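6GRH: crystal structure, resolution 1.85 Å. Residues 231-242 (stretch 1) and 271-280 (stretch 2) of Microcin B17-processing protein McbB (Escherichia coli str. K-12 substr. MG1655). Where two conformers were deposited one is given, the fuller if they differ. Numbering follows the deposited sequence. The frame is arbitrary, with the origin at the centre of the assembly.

Stretch 1, residues 231-242: ALALGESERGFS
Stretch 2 271-280: SADLITCILC

Stretch 1 of McbB runs in extended form from Ala-231 to Gly-235, the N-cap residue (phi/psi -111/178), then turns into a helix from Glu-236 that continues past Ser-242. Stretch 2 leaves a strand at Asp-273, passes through helical phi/psi at 274-276, turns at Cys-277 with positive phi (61/20) and re-enters a strand at Leu-279. The two arms are paired by Ser-271 N to Cys-280 O (2.9 Å), Cys-280 N to Ser-271 O (2.8 Å) and Asp-273 N to Ile-278 O (3.0 Å). The CA-to-CB bond of Asp-273 (chi1 t) points away from stretch 1, and the carboxylate holds the loop: Asp-273 OD2 accepts from Ile-275 N (2.8 Å) and Thr-276 N (3.1 Å).

The nearest CA atoms are those of Glu-238 and Leu-274, 6.9 Å apart. No hydrogen bond crosses between the stretches; the contact is one of shape, burying 337 Å² over both sides.

The main bump is Phe-241, buried, chi1 t and chi2 82°, its CA-to-CB bond directed toward the hairpin. Its ring enters a hollow lined by four residues. Ala-272 CB lies 3.7 Å from Phe-241 CE2; the small methyl packs against the ring edge at this close range. Leu-274 CD2 lies 3.6 Å from Phe-241 CD2, Cys-277 CB 3.9 Å from Phe-241 CE1, and Leu-279 CD1 (chi1 -93°, between wells; chi2 p) 4.3 Å from Phe-241 CZ, all three oblique to the ring. Cys-277 SG (chi1 m) also lies 4.8 Å from the centroid of the Phe-241 ring, 34° off the normal, a polarizable sulfur suited to an aromatic neighbor.

Leu-274 is the answering bump. Its CA-to-CB bond points sideways, but with chi1 m and chi2 t its end reaches stretch 1. Leu-274 CD1 lies 4.1 Å from Glu-238 CG and 4.3 Å from Leu-234 CD2; both Leu-274 methyls lie near Glu-238 CG, so the branched tip fits between Phe-241, Glu-238 and Leu-234 (m, t).

Glu-238, though buried, offers Leu-274 its aliphatic CG. Its m, p rotamer folds the carboxylate back so that Glu-238 OE1 accepts from Gly-235 N (3.0 Å), tying down the helix start; OE2 is bonded elsewhere in the structure. An ideal CB on Gly-235 would lie 3.1 Å from Glu-238 OE1, so glycine suits this crowded position.

Leu-232 (m, t), exposed, touches Ile-275: Leu-232 CD1 to Ile-275 CD1 is 4.4 Å. The CA-to-CB bond of Ile-275 (m, m) points away from stretch 1, but its end comes nearer.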

# COMPACT_ATOMS: atom_id res chain seq x y z
N ALA B 231 19.73 -4.29 15.04
CA ALA B 231 19.59 -5.54 14.29
C ALA B 231 19.94 -6.73 15.15
O ALA B 231 20.63 -6.58 16.15
CB ALA B 231 20.50 -5.56 13.07
N LEU B 232 19.43 -7.90 14.79
CA LEU B 232 19.74 -9.12 15.53
C LEU B 232 21.18 -9.52 15.24
O LEU B 232 21.70 -9.23 14.17
CB LEU B 232 18.79 -10.27 15.17
CG LEU B 232 17.40 -10.32 15.82
CD1 LEU B 232 16.80 -11.69 15.57
CD2 LEU B 232 17.40 -10.02 17.31
N ALA B 233 21.79 -10.17 16.22
CA ALA B 233 23.16 -10.68 16.13
C ALA B 233 23.24 -11.77 15.05
O ALA B 233 22.36 -12.61 14.94
CB ALA B 233 23.62 -11.23 17.48
N LEU B 234 24.29 -11.73 14.25
CA LEU B 234 24.42 -12.62 13.12
C LEU B 234 25.20 -13.86 13.48
O LEU B 234 26.18 -13.77 14.21
CB LEU B 234 25.09 -11.90 11.95
CG LEU B 234 24.32 -10.71 11.39
CD1 LEU B 234 25.14 -10.07 10.28
CD2 LEU B 234 22.99 -11.15 10.83
N GLY B 235 24.75 -15.00 12.97
CA GLY B 235 25.47 -16.26 13.06
C GLY B 235 25.95 -16.63 11.68
O GLY B 235 25.64 -15.91 10.70
N GLU B 236 26.67 -17.76 11.59
CA GLU B 236 27.15 -18.27 10.31
C GLU B 236 26.01 -18.48 9.31
O GLU B 236 26.17 -18.16 8.13
CB GLU B 236 27.95 -19.58 10.47
CG GLU B 236 28.71 -20.00 9.20
CD GLU B 236 29.10 -21.50 9.08
OE1 GLU B 236 29.67 -22.11 10.01
OE2 GLU B 236 28.86 -22.08 7.98
N SER B 237 24.86 -18.99 9.75
CA SER B 237 23.80 -19.28 8.77
C SER B 237 23.21 -17.99 8.16
O SER B 237 22.93 -17.96 6.98
CB SER B 237 22.71 -20.15 9.38
OG SER B 237 21.93 -19.40 10.29
N GLU B 238 23.05 -16.93 8.96
CA GLU B 238 22.56 -15.66 8.44
C GLU B 238 23.54 -15.08 7.41
O GLU B 238 23.15 -14.58 6.36
CB GLU B 238 22.31 -14.63 9.54
CG GLU B 238 21.06 -14.88 10.37
CD GLU B 238 21.20 -15.97 11.43
OE1 GLU B 238 22.34 -16.40 11.75
OE2 GLU B 238 20.15 -16.43 11.93
N ARG B 239 24.83 -15.17 7.72
CA ARG B 239 25.86 -14.74 6.76
C ARG B 239 25.82 -15.53 5.45
O ARG B 239 25.96 -14.94 4.38
CB ARG B 239 27.26 -14.80 7.38
CG ARG B 239 27.46 -13.82 8.49
CD ARG B 239 28.85 -13.87 9.08
NE ARG B 239 28.96 -12.82 10.08
CZ ARG B 239 28.87 -12.99 11.40
NH1 ARG B 239 28.73 -14.21 11.96
NH2 ARG B 239 28.95 -11.94 12.19
N GLY B 240 25.60 -16.84 5.54
CA GLY B 240 25.52 -17.72 4.34
C GLY B 240 24.34 -17.40 3.45
O GLY B 240 24.46 -17.29 2.24
N PHE B 241 23.19 -17.20 4.09
CA PHE B 241 21.96 -16.77 3.42
C PHE B 241 22.18 -15.44 2.71
O PHE B 241 21.88 -15.31 1.53
CB PHE B 241 20.87 -16.65 4.49
CG PHE B 241 19.49 -16.34 3.97
CD1 PHE B 241 18.66 -17.35 3.46
CD2 PHE B 241 18.99 -15.06 4.06
CE1 PHE B 241 17.36 -17.07 3.02
CE2 PHE B 241 17.70 -14.77 3.64
CZ PHE B 241 16.88 -15.77 3.12
N SER B 242 22.75 -14.48 3.44
CA SER B 242 23.09 -13.16 2.89
C SER B 242 24.03 -13.26 1.69
O SER B 242 23.83 -12.62 0.66
CB SER B 242 23.76 -12.30 3.97
OG SER B 242 22.87 -12.06 5.06
N SER B 271 14.33 -7.18 0.16
CA SER B 271 14.44 -7.34 1.61
C SER B 271 14.13 -8.79 1.98
O SER B 271 13.21 -9.38 1.41
CB SER B 271 13.46 -6.39 2.34
OG SER B 271 13.59 -5.05 1.86
N ALA B 272 14.86 -9.34 2.93
CA ALA B 272 14.65 -10.72 3.36
C ALA B 272 14.45 -10.76 4.87
O ALA B 272 15.25 -10.20 5.61
CB ALA B 272 15.84 -11.59 2.97
N ASP B 273 13.37 -11.39 5.32
CA ASP B 273 13.20 -11.64 6.73
C ASP B 273 14.06 -12.84 7.12
O ASP B 273 13.85 -13.94 6.62
CB ASP B 273 11.73 -11.92 7.04
CG ASP B 273 11.46 -12.05 8.53
OD1 ASP B 273 10.61 -11.30 9.05
OD2 ASP B 273 12.09 -12.90 9.19
N LEU B 274 15.04 -12.63 8.00
CA LEU B 274 15.98 -13.70 8.38
C LEU B 274 15.36 -14.83 9.21
O LEU B 274 15.95 -15.92 9.31
CB LEU B 274 17.20 -13.12 9.09
CG LEU B 274 18.11 -12.28 8.20
CD1 LEU B 274 19.14 -11.54 9.05
CD2 LEU B 274 18.77 -13.12 7.12
N ILE B 275 14.17 -14.60 9.78
CA ILE B 275 13.46 -15.62 10.53
C ILE B 275 12.65 -16.53 9.59
O ILE B 275 12.83 -17.75 9.60
CB ILE B 275 12.52 -15.00 11.60
CG1 ILE B 275 13.27 -13.96 12.47
CG2 ILE B 275 11.91 -16.08 12.51
CD1 ILE B 275 14.52 -14.49 13.14
N THR B 276 11.76 -15.94 8.80
CA THR B 276 10.91 -16.71 7.90
C THR B 276 11.55 -17.04 6.58
O THR B 276 11.04 -17.86 5.84
CB THR B 276 9.58 -15.97 7.56
OG1 THR B 276 9.88 -14.75 6.86
CG2 THR B 276 8.79 -15.72 8.81
N CYS B 277 12.66 -16.37 6.26
CA CYS B 277 13.34 -16.44 4.96
C CYS B 277 12.53 -15.98 3.75
O CYS B 277 12.90 -16.29 2.63
CB CYS B 277 13.98 -17.82 4.71
SG CYS B 277 14.90 -18.44 6.15
N ILE B 278 11.49 -15.19 3.97
CA ILE B 278 10.64 -14.68 2.91
C ILE B 278 11.25 -13.40 2.38
O ILE B 278 11.67 -12.54 3.16
CB ILE B 278 9.22 -14.41 3.45
CG1 ILE B 278 8.47 -15.73 3.62
CG2 ILE B 278 8.47 -13.46 2.52
CD1 ILE B 278 7.29 -15.69 4.58
N LEU B 279 11.28 -13.25 1.05
CA LEU B 279 11.78 -12.07 0.39
C LEU B 279 10.68 -11.17 -0.07
O LEU B 279 9.62 -11.67 -0.45
CB LEU B 279 12.58 -12.43 -0.87
CG LEU B 279 14.07 -12.58 -0.69
CD1 LEU B 279 14.41 -13.58 0.40
CD2 LEU B 279 14.64 -13.01 -2.05
N CYS B 280 10.92 -9.86 -0.06
CA CYS B 280 9.97 -8.88 -0.59
C CYS B 280 10.73 -7.84 -1.40
O CYS B 280 11.62 -7.17 -0.89
CB CYS B 280 9.20 -8.18 0.53
SG CYS B 280 8.13 -6.84 -0.04